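Local coordinates for phosphate-specific transport system accessory protein PhoU homolog (Pseudomonas aeruginosa, PDB 4Q25) that probably takes part in regulating phosphate uptake, as a homodimeric accessory protein of the phosphate-specific transport system, at residues Q36-D39 with A40-L44; R67-D70 with E71-R75; L89-S92 with I93-V97. One frame throughout, in Å; residues are numbered along the deposited sequence.

Interaction 1 of 3, residues Q36-D39 with A40-L44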
ATOM      1  N   GLN A  36      10.371  -9.465  10.602  1.00 33.88           N
ATOM      2  CA  GLN A  36       9.798 -10.043   9.413  1.00 33.59           C
ATOM      3  C   GLN A  36      10.600  -9.632   8.145  1.00 33.70           C
ATOM      4  O   GLN A  36      10.796 -10.433   7.227  1.00 33.84           O
ATOM      5  CB  GLN A  36       8.325  -9.646   9.256  1.00 37.04           C
ATOM      6  CG  GLN A  36       7.288 -10.571   9.880  1.00 40.85           C
ATOM      7  CD  GLN A  36       5.909 -10.384   9.218  1.00 46.78           C
ATOM      8  OE1 GLN A  36       5.450  -9.265   9.050  1.00 51.61           O
ATOM      9  NE2 GLN A  36       5.275 -11.466   8.809  1.00 49.22           N
ATOM     10  N   VAL A  37      11.006  -8.373   8.065  1.00 32.11           N
ATOM     11  CA  VAL A  37      11.773  -7.917   6.922  1.00 34.84           C
ATOM     12  C   VAL A  37      13.100  -8.666   6.837  1.00 37.95           C
ATOM     13  O   VAL A  37      13.429  -9.217   5.775  1.00 36.70           O
ATOM     14  CB  VAL A  37      12.014  -6.415   6.974  1.00 34.37           C
ATOM     15  CG1 VAL A  37      12.996  -5.966   5.914  1.00 34.52           C
ATOM     16  CG2 VAL A  37      10.721  -5.673   6.780  1.00 35.65           C
ATOM     17  N   ASN A  38      13.826  -8.694   7.958  1.00 34.29           N
ATOM     18  CA  ASN A  38      15.062  -9.462   8.092  1.00 35.06           C
ATOM     19  C   ASN A  38      14.913 -10.912   7.617  1.00 35.72           C
ATOM     20  O   ASN A  38      15.669 -11.382   6.759  1.00 34.71           O
ATOM     21  CB  ASN A  38      15.505  -9.447   9.554  1.00 36.52           C
ATOM     22  CG  ASN A  38      16.760 -10.266   9.805  1.00 37.32           C
ATOM     23  OD1 ASN A  38      17.864  -9.792   9.627  1.00 38.80           O
ATOM     24  ND2 ASN A  38      16.587 -11.488  10.246  1.00 42.97           N
ATOM     25  N   ASP A  39      13.927 -11.618   8.158  1.00 34.71           N
ATOM     26  CA  ASP A  39      13.711 -13.017   7.821  1.00 33.17           C
ATOM     27  C   ASP A  39      13.293 -13.225   6.388  1.00 32.91           C
ATOM     28  O   ASP A  39      13.685 -14.204   5.773  1.00 36.78           O
ATOM     29  CB  ASP A  39      12.673 -13.640   8.743  1.00 34.92           C
ATOM     30  CG  ASP A  39      13.109 -13.626  10.196  1.00 37.54           C
ATOM     31  OD1 ASP A  39      14.317 -13.509  10.460  1.00 36.00           O
ATOM     32  OD2 ASP A  39      12.227 -13.722  11.075  1.00 40.24           O
ATOM     33  N   ALA A  40      12.478 -12.341   5.840  1.00 32.32           N
ATOM     34  CA  ALA A  40      12.066 -12.478   4.459  1.00 30.29           C
ATOM     35  C   ALA A  40      13.250 -12.352   3.525  1.00 30.68           C
ATOM     36  O   ALA A  40      13.415 -13.144   2.628  1.00 31.71           O
ATOM     37  CB  ALA A  40      11.044 -11.436   4.098  1.00 30.53           C
ATOM     38  N   VAL A  41      14.045 -11.315   3.703  1.00 29.90           N
ATOM     39  CA  VAL A  41      15.201 -11.133   2.867  1.00 29.32           C
ATOM     40  C   VAL A  41      16.110 -12.367   2.979  1.00 29.53           C
ATOM     41  O   VAL A  41      16.526 -12.885   1.957  1.00 27.56           O
ATOM     42  CB  VAL A  41      15.952  -9.834   3.234  1.00 30.33           C
ATOM     43  CG1 VAL A  41      17.188  -9.658   2.360  1.00 31.17           C
ATOM     44  CG2 VAL A  41      15.009  -8.641   3.056  1.00 30.56           C
ATOM     45  N   ASN A  42      16.415 -12.821   4.199  1.00 28.34           N
ATOM     46  CA  ASN A  42      17.273 -13.992   4.385  1.00 32.54           C
ATOM     47  C   ASN A  42      16.662 -15.214   3.717  1.00 34.35           C
ATOM     48  O   ASN A  42      17.382 -16.032   3.140  1.00 34.04           O
ATOM     49  CB  ASN A  42      17.498 -14.312   5.877  1.00 33.70           C
ATOM     50  CG  ASN A  42      18.367 -13.280   6.600  1.00 35.25           C
ATOM     51  OD1 ASN A  42      18.963 -12.381   6.002  1.00 35.13           O
ATOM     52  ND2 ASN A  42      18.442 -13.423   7.914  1.00 38.83           N
ATOM     53  N   ALA A  43      15.335 -15.333   3.793  1.00 33.05           N
ATOM     54  CA  ALA A  43      14.636 -16.459   3.173  1.00 33.75           C
ATOM     55  C   ALA A  43      14.856 -16.479   1.688  1.00 33.80           C
ATOM     56  O   ALA A  43      15.096 -17.527   1.113  1.00 31.89           O
ATOM     57  CB  ALA A  43      13.149 -16.406   3.444  1.00 33.12           C
ATOM     58  N   LEU A  44      14.738 -15.325   1.046  1.00 31.14           N
ATOM     59  CA  LEU A  44      14.887 -15.294  -0.407  1.00 32.38           C
ATOM     60  C   LEU A  44      16.321 -15.671  -0.773  1.00 32.85           C
ATOM     61  O   LEU A  44      16.545 -16.578  -1.582  1.00 31.66           O
ATOM     62  CB  LEU A  44      14.510 -13.923  -0.963  1.00 32.03           C
ATOM     63  CG  LEU A  44      14.467 -13.757  -2.484  1.00 31.70           C
ATOM     64  CD1 LEU A  44      13.547 -12.608  -2.822  1.00 32.47           C
ATOM     65  CD2 LEU A  44      15.835 -13.502  -3.099  1.00 31.58           C
TER
HETATM   66  O   HOH W   1      19.855 -10.665   8.060  1.00 39.31           O
HETATM   67  O   HOH W   2      16.537 -14.988   9.704  1.00 41.53           O

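Interaction 2 of 3, residues R67-D70 with E71-R75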
ATOM      1  N   ARG A  67      -4.782  -3.747  15.012  1.00 45.15           N
ATOM      2  CA  ARG A  67      -6.140  -3.584  15.517  1.00 47.82           C
ATOM      3  C   ARG A  67      -6.149  -3.212  16.983  1.00 47.37           C
ATOM      4  O   ARG A  67      -6.891  -2.316  17.393  1.00 47.59           O
ATOM      5  CB  ARG A  67      -6.943  -4.864  15.338  1.00 50.00           C
ATOM      6  CG  ARG A  67      -7.265  -5.168  13.886  1.00 52.98           C
ATOM      7  CD  ARG A  67      -7.796  -6.585  13.729  1.00 62.72           C
ATOM      8  NE  ARG A  67      -7.507  -7.077  12.381  1.00 69.26           N
ATOM      9  CZ  ARG A  67      -6.921  -8.236  12.098  1.00 65.96           C
ATOM     10  NH1 ARG A  67      -6.604  -9.090  13.063  1.00 65.18           N
ATOM     11  NH2 ARG A  67      -6.694  -8.557  10.831  1.00 69.32           N
ATOM     12  N   ASN A  68      -5.315  -3.890  17.765  1.00 47.07           N
ATOM     13  CA  ASN A  68      -5.223  -3.595  19.201  1.00 48.82           C
ATOM     14  C   ASN A  68      -4.722  -2.192  19.490  1.00 44.41           C
ATOM     15  O   ASN A  68      -5.165  -1.553  20.428  1.00 48.85           O
ATOM     16  CB  ASN A  68      -4.364  -4.633  19.927  1.00 48.30           C
ATOM     17  CG  ASN A  68      -4.980  -6.009  19.884  1.00 46.91           C
ATOM     18  OD1 ASN A  68      -6.151  -6.146  19.611  1.00 50.25           O
ATOM     19  ND2 ASN A  68      -4.180  -7.032  20.098  1.00 51.19           N
ATOM     20  N   ILE A  69      -3.809  -1.708  18.677  1.00 45.06           N
ATOM     21  CA  ILE A  69      -3.270  -0.369  18.869  1.00 42.65           C
ATOM     22  C   ILE A  69      -4.298   0.674  18.436  1.00 42.36           C
ATOM     23  O   ILE A  69      -4.389   1.724  19.036  1.00 40.87           O
ATOM     24  CB  ILE A  69      -1.955  -0.203  18.088  1.00 40.24           C
ATOM     25  CG1 ILE A  69      -0.859  -1.108  18.691  1.00 49.28           C
ATOM     26  CG2 ILE A  69      -1.488   1.236  18.069  1.00 40.29           C
ATOM     27  CD1 ILE A  69       0.505  -1.037  17.981  1.00 46.77           C
ATOM     28  N   ASP A  70      -5.057   0.398  17.379  1.00 43.82           N
ATOM     29  CA  ASP A  70      -6.059   1.355  16.893  1.00 44.84           C
ATOM     30  C   ASP A  70      -7.117   1.567  17.947  1.00 41.47           C
ATOM     31  O   ASP A  70      -7.511   2.688  18.190  1.00 43.63           O
ATOM     32  CB  ASP A  70      -6.735   0.898  15.579  1.00 47.87           C
ATOM     33  CG  ASP A  70      -5.919   1.265  14.333  1.00 53.54           C
ATOM     34  OD1 ASP A  70      -5.537   2.448  14.170  1.00 57.65           O
ATOM     35  OD2 ASP A  70      -5.661   0.364  13.498  1.00 59.97           O
ATOM     36  N   GLU A  71      -7.589   0.489  18.549  1.00 41.38           N
ATOM     37  CA  GLU A  71      -8.619   0.588  19.597  1.00 45.99           C
ATOM     38  C   GLU A  71      -8.101   1.317  20.818  1.00 48.38           C
ATOM     39  O   GLU A  71      -8.809   2.096  21.447  1.00 47.92           O
ATOM     40  CB  GLU A  71      -9.121  -0.780  20.005  1.00 45.02           C
ATOM     41  CG  GLU A  71     -10.051  -1.398  18.983  1.00 52.15           C
ATOM     42  CD  GLU A  71     -11.222  -0.489  18.645  1.00 57.22           C
ATOM     43  OE1 GLU A  71     -12.121  -0.355  19.496  1.00 53.43           O
ATOM     44  OE2 GLU A  71     -11.209   0.107  17.537  1.00 59.73           O
ATOM     45  N   GLU A  72      -6.841   1.079  21.125  1.00 51.00           N
ATOM     46  CA  GLU A  72      -6.160   1.768  22.207  1.00 48.86           C
ATOM     47  C   GLU A  72      -6.123   3.271  21.977  1.00 47.15           C
ATOM     48  O   GLU A  72      -6.357   4.067  22.911  1.00 46.57           O
ATOM     49  CB  GLU A  72      -4.744   1.208  22.319  1.00 49.18           C
ATOM     50  CG  GLU A  72      -4.125   1.352  23.665  1.00 52.76           C
ATOM     51  CD  GLU A  72      -2.719   0.798  23.702  1.00 60.15           C
ATOM     52  OE1 GLU A  72      -1.951   1.248  24.585  1.00 69.67           O
ATOM     53  OE2 GLU A  72      -2.380  -0.076  22.864  1.00 52.56           O
ATOM     54  N   CYS A  73      -5.815   3.677  20.742  1.00 45.00           N
ATOM     55  CA  CYS A  73      -5.826   5.107  20.392  1.00 38.93           C
ATOM     56  C   CYS A  73      -7.215   5.688  20.514  1.00 40.88           C
ATOM     57  O   CYS A  73      -7.387   6.910  20.717  1.00 38.32           O
ATOM     58  CB  CYS A  73      -5.348   5.353  18.965  1.00 39.73           C
ATOM     59  SG  CYS A  73      -3.628   4.925  18.650  1.00 42.78           S
ATOM     60  N   VAL A  74      -8.200   4.855  20.272  1.00 42.04           N
ATOM     61  CA  VAL A  74      -9.568   5.258  20.412  1.00 44.66           C
ATOM     62  C   VAL A  74      -9.921   5.507  21.862  1.00 43.43           C
ATOM     63  O   VAL A  74     -10.427   6.533  22.194  1.00 43.94           O
ATOM     64  CB  VAL A  74     -10.523   4.253  19.724  1.00 40.61           C
ATOM     65  CG1 VAL A  74     -11.944   4.416  20.170  1.00 42.21           C
ATOM     66  CG2 VAL A  74     -10.485   4.448  18.243  1.00 40.40           C
ATOM     67  N   ARG A  75      -9.560   4.603  22.740  1.00 44.78           N
ATOM     68  CA  ARG A  75      -9.901   4.763  24.122  1.00 45.58           C
ATOM     69  C   ARG A  75      -9.225   5.969  24.727  1.00 49.42           C
ATOM     70  O   ARG A  75      -9.844   6.788  25.418  1.00 55.38           O
ATOM     71  CB  ARG A  75      -9.572   3.497  24.863  1.00 50.26           C
ATOM     72  CG  ARG A  75     -10.121   2.277  24.171  1.00 54.47           C
ATOM     73  CD  ARG A  75     -10.124   1.045  25.041  1.00 56.24           C
ATOM     74  NE  ARG A  75      -8.835   0.805  25.658  1.00 63.23           N
ATOM     75  CZ  ARG A  75      -7.964  -0.101  25.247  1.00 62.21           C
ATOM     76  NH1 ARG A  75      -8.236  -0.862  24.219  1.00 57.95           N
ATOM     77  NH2 ARG A  75      -6.823  -0.242  25.881  1.00 64.71           N
TER

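Interaction 3 of 3, residues L89-S92 with I93-V97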
ATOM      1  N   LEU A  89       0.796  13.001  18.700  1.00 53.96           N
ATOM      2  CA  LEU A  89       1.356  11.685  18.994  1.00 57.83           C
ATOM      3  C   LEU A  89       0.400  10.530  18.681  1.00 57.74           C
ATOM      4  O   LEU A  89       0.790   9.569  18.038  1.00 58.36           O
ATOM      5  CB  LEU A  89       1.807  11.588  20.449  1.00 55.50           C
ATOM      6  CG  LEU A  89       2.407  10.244  20.884  1.00 61.02           C
ATOM      7  CD1 LEU A  89       3.773   9.986  20.249  1.00 62.50           C
ATOM      8  CD2 LEU A  89       2.516  10.192  22.391  1.00 59.83           C
ATOM      9  N   ILE A  90      -0.828  10.613  19.175  1.00 58.16           N
ATOM     10  CA  ILE A  90      -1.865   9.634  18.852  1.00 53.16           C
ATOM     11  C   ILE A  90      -2.063   9.529  17.335  1.00 54.62           C
ATOM     12  O   ILE A  90      -2.194   8.440  16.785  1.00 51.22           O
ATOM     13  CB  ILE A  90      -3.215  10.023  19.469  1.00 53.80           C
ATOM     14  CG1 ILE A  90      -3.128  10.053  20.991  1.00 53.05           C
ATOM     15  CG2 ILE A  90      -4.326   9.074  19.018  1.00 51.73           C
ATOM     16  CD1 ILE A  90      -2.942   8.692  21.609  1.00 60.55           C
ATOM     17  N   ILE A  91      -2.097  10.667  16.664  1.00 51.89           N
ATOM     18  CA  ILE A  91      -2.262  10.678  15.226  1.00 52.77           C
ATOM     19  C   ILE A  91      -1.076  10.027  14.518  1.00 52.75           C
ATOM     20  O   ILE A  91      -1.261   9.345  13.526  1.00 55.91           O
ATOM     21  CB  ILE A  91      -2.486  12.107  14.708  1.00 56.03           C
ATOM     22  CG1 ILE A  91      -3.889  12.579  15.140  1.00 63.27           C
ATOM     23  CG2 ILE A  91      -2.325  12.189  13.188  1.00 56.20           C
ATOM     24  CD1 ILE A  91      -4.250  13.984  14.688  1.00 63.42           C
ATOM     25  N   SER A  92       0.128  10.273  15.011  1.00 52.91           N
ATOM     26  CA  SER A  92       1.330   9.687  14.444  1.00 54.06           C
ATOM     27  C   SER A  92       1.326   8.192  14.679  1.00 50.14           C
ATOM     28  O   SER A  92       1.808   7.430  13.855  1.00 47.34           O
ATOM     29  CB  SER A  92       2.586  10.305  15.068  1.00 57.40           C
ATOM     30  OG  SER A  92       2.785  11.593  14.514  1.00 63.40           O
ATOM     31  N   ILE A  93       0.775   7.768  15.806  1.00 44.83           N
ATOM     32  CA  ILE A  93       0.717   6.348  16.093  1.00 44.74           C
ATOM     33  C   ILE A  93      -0.279   5.642  15.169  1.00 47.44           C
ATOM     34  O   ILE A  93       0.048   4.625  14.543  1.00 43.05           O
ATOM     35  CB  ILE A  93       0.377   6.086  17.546  1.00 41.25           C
ATOM     36  CG1 ILE A  93       1.591   6.403  18.413  1.00 46.02           C
ATOM     37  CG2 ILE A  93      -0.031   4.635  17.748  1.00 45.13           C
ATOM     38  CD1 ILE A  93       1.335   6.396  19.907  1.00 49.09           C
ATOM     39  N   SER A  94      -1.488   6.173  15.066  1.00 44.51           N
ATOM     40  CA  SER A  94      -2.507   5.467  14.313  1.00 45.56           C
ATOM     41  C   SER A  94      -2.161   5.421  12.831  1.00 37.94           C
ATOM     42  O   SER A  94      -2.439   4.451  12.179  1.00 44.36           O
ATOM     43  CB  SER A  94      -3.899   6.062  14.549  1.00 48.84           C
ATOM     44  OG  SER A  94      -4.041   7.276  13.872  1.00 50.74           O
ATOM     45  N   LYS A  95      -1.533   6.447  12.298  1.00 36.23           N
ATOM     46  CA  LYS A  95      -1.127   6.402  10.905  1.00 41.14           C
ATOM     47  C   LYS A  95       0.072   5.491  10.706  1.00 43.77           C
ATOM     48  O   LYS A  95       0.200   4.858   9.670  1.00 45.61           O
ATOM     49  CB  LYS A  95      -0.828   7.792  10.362  1.00 45.84           C
ATOM     50  CG  LYS A  95      -2.106   8.579  10.154  1.00 51.36           C
ATOM     51  CD  LYS A  95      -1.896   9.886   9.428  1.00 57.39           C
ATOM     52  CE  LYS A  95      -3.249  10.555   9.216  1.00 59.78           C
ATOM     53  NZ  LYS A  95      -3.016  11.949   8.804  1.00 65.71           N
ATOM     54  N   SER A  96       0.928   5.395  11.717  1.00 41.45           N
ATOM     55  CA  SER A  96       2.137   4.631  11.569  1.00 43.04           C
ATOM     56  C   SER A  96       1.897   3.122  11.694  1.00 40.39           C
ATOM     57  O   SER A  96       2.603   2.359  11.038  1.00 36.96           O
ATOM     58  CB  SER A  96       3.256   5.145  12.461  1.00 41.85           C
ATOM     59  OG  SER A  96       2.992   4.779  13.767  1.00 55.63           O
ATOM     60  N   VAL A  97       0.882   2.678  12.442  1.00 36.62           N
ATOM     61  CA  VAL A  97       0.570   1.243  12.448  1.00 36.42           C
ATOM     62  C   VAL A  97       0.108   0.735  11.063  1.00 38.10           C
ATOM     63  O   VAL A  97       0.265  -0.433  10.751  1.00 41.32           O
ATOM     64  CB  VAL A  97      -0.465   0.821  13.516  1.00 42.22           C
ATOM     65  CG1 VAL A  97       0.075   1.092  14.891  1.00 46.29           C
ATOM     66  CG2 VAL A  97      -1.798   1.523  13.326  1.00 45.07           C
TER

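Interaction 1 of 3, residues Q36-D39 with A40-L44
N38 and N42, one turn apart on helix 15-45, are joined by a water that gives one proton to OD1 of N38 at 2.7 Å and the other to OD1 of N42 at 2.8 Å. A second water joins D39 to N42 in this polar cluster of the PhoU helix bundle: it donates to OD1 of D39 at 2.8 Å and accepts from ND2 of N42 at 3.0 Å. The same OD1 of D39 is also met by ND2 of N38, 3.0 Å away; that donor lies above the carboxylate plane while the oxygen stays close to the amide plane of N38. The three side chains and two waters thus form a small network that fixes how both amides are turned. The ND2 atoms of N38 and N42 stand 3.6 Å apart, two donors that cannot bond each other, and the amide planes are turned 74° against one another. The torsions allow this: N38 extends its CG away from its own backbone N (chi1 178°), whereas CG of N42 lies beside the backbone N (chi1 -70°) and leans back over the carbonyl of N38. Outside the segments, OD1 of N42 also takes a hydrogen bond from R131 on helix 127-149, and OD2 of D39 forms a salt bridge with K35.

Beneath the side chains the backbone runs as a regular alpha-helix. A40, V41, N42 and A43 donate in turn to the carbonyls of Q36, V37, N38 and D39. The apolar flank faces inward, with V37 packed on I204 and V41 on L201 of helix 188-220, and A40 on V110 of helix 84-120. Within the flank, CG2 of V41 sits 3.2 Å from O of V37 and 4.4 Å from CG1 of V37.

Interaction 2 of 3, residues R67-D70 with E71-R75
Helix 59-78 turns I69 and C73 to the same flank, where CG2 of the isoleucine and SG of the cysteine lie 4.3 Å apart. Four successive backbone bonds hold the turns together: N of C73 reaches O of I69 at 3.0 Å, E71 and E72 donate to the carbonyls of R67 and N68, and N of V74 meets O of D70 at 3.1 Å with an N-H...O angle of 142°, the most bent of the four.

E72 sends its chain alongside the previous turn. Its CB rests 3.3 Å from O of I69, and because CG turns away from the backbone N (chi1 -155°) and the rest is extended, OE2 ends 4.1 Å from CA of I69. That oxygen is bonded to ND1 of H25 on helix 15-45, so the acid spans two helices of the bundle. I69 packs on V22, H25 and M29 of helix 15-45, and I69 and C73 also meet helix 84-120, so this flank is laid into the PhoU helix bundle.

The acids D70 and E71 reach across the dimer interface. OD2 of D70 forms a salt bridge with K95 of the second subunit, whose charge would probably ease the closeness of E66 to this carboxylate; OE1 of E71 forms a salt bridge with R88 and OE2 a hydrogen bond with the hydroxyl of Y217, both of the second subunit. V74 packs there on A84 of that subunit.

CG of E71 lies beside its backbone N (chi1 -75°), 3.7 Å from O of R67; the chain then bends at chi2. OE2 of E71 stands 6.9 Å from OD2 of D70, so the two like charges are not in contact. On V74, the branch beside the backbone N, CG2, lies 3.5 Å from O of D70.

Interaction 3 of 3, residues L89-S92 with I93-V97
I93 leans back along helix 84-120 over the turn that holds L89. Its CB starts 3.5 Å from O of L89, wedged between that carbonyl and the one of I90. CG1, placed beside the backbone N (chi1 -74°), comes closer still, 3.3 Å from the same oxygen. From there the extended chain carries CD1 on to CG of L89, 4.1 Å away, where the two side chains cross at a slant. Both lie on F148 of helix 127-149, and I93 also on L26 of helix 15-45.

The serines turn back to the backbone. OG of S96 sits between its own N and carbonyl carbon (chi1 74°), which brings it 2.9 Å from O of S92 and 3.0 Å from O of I93. Its one proton has both oxygens within reach, and the geometry does not settle between them. S94 uses the same rotamer for a weak, 3.5 Å bond from OG to O of I91, a carbonyl that already accepts a hydrogen bond from N of K95 at 3.2 Å. CB and CG of K95 run past this carbonyl, and its NZ forms a salt bridge with D70 of the second subunit. With one flank buried among helices of their own chain and another turned outward, these turns belong to a helix that packs in the PhoU helix bundle and also borders the dimer partner.

Overall arrangement
The three contacts are turns of helices 15-45, 59-78 and 84-120, the last two consecutive in the chain, and all lie within the first PhoU domain. Interactions 2 and 3 touch, their centres 10 Å apart: CG2 of I69 meets CG1 of V97 at 3.5 Å and CG2 of I93 at 3.7 Å, while SG of C73 lies 3.7 Å from that same CG2 of I93. Both also reach the second subunit, so this joint between helices 59-78 and 84-120 forms part of the dimer interface. Interaction 1 stands apart, its centre 26 Å from that of interaction 3 and across the chain's centre from it; its two segments touch no residue of the second subunit.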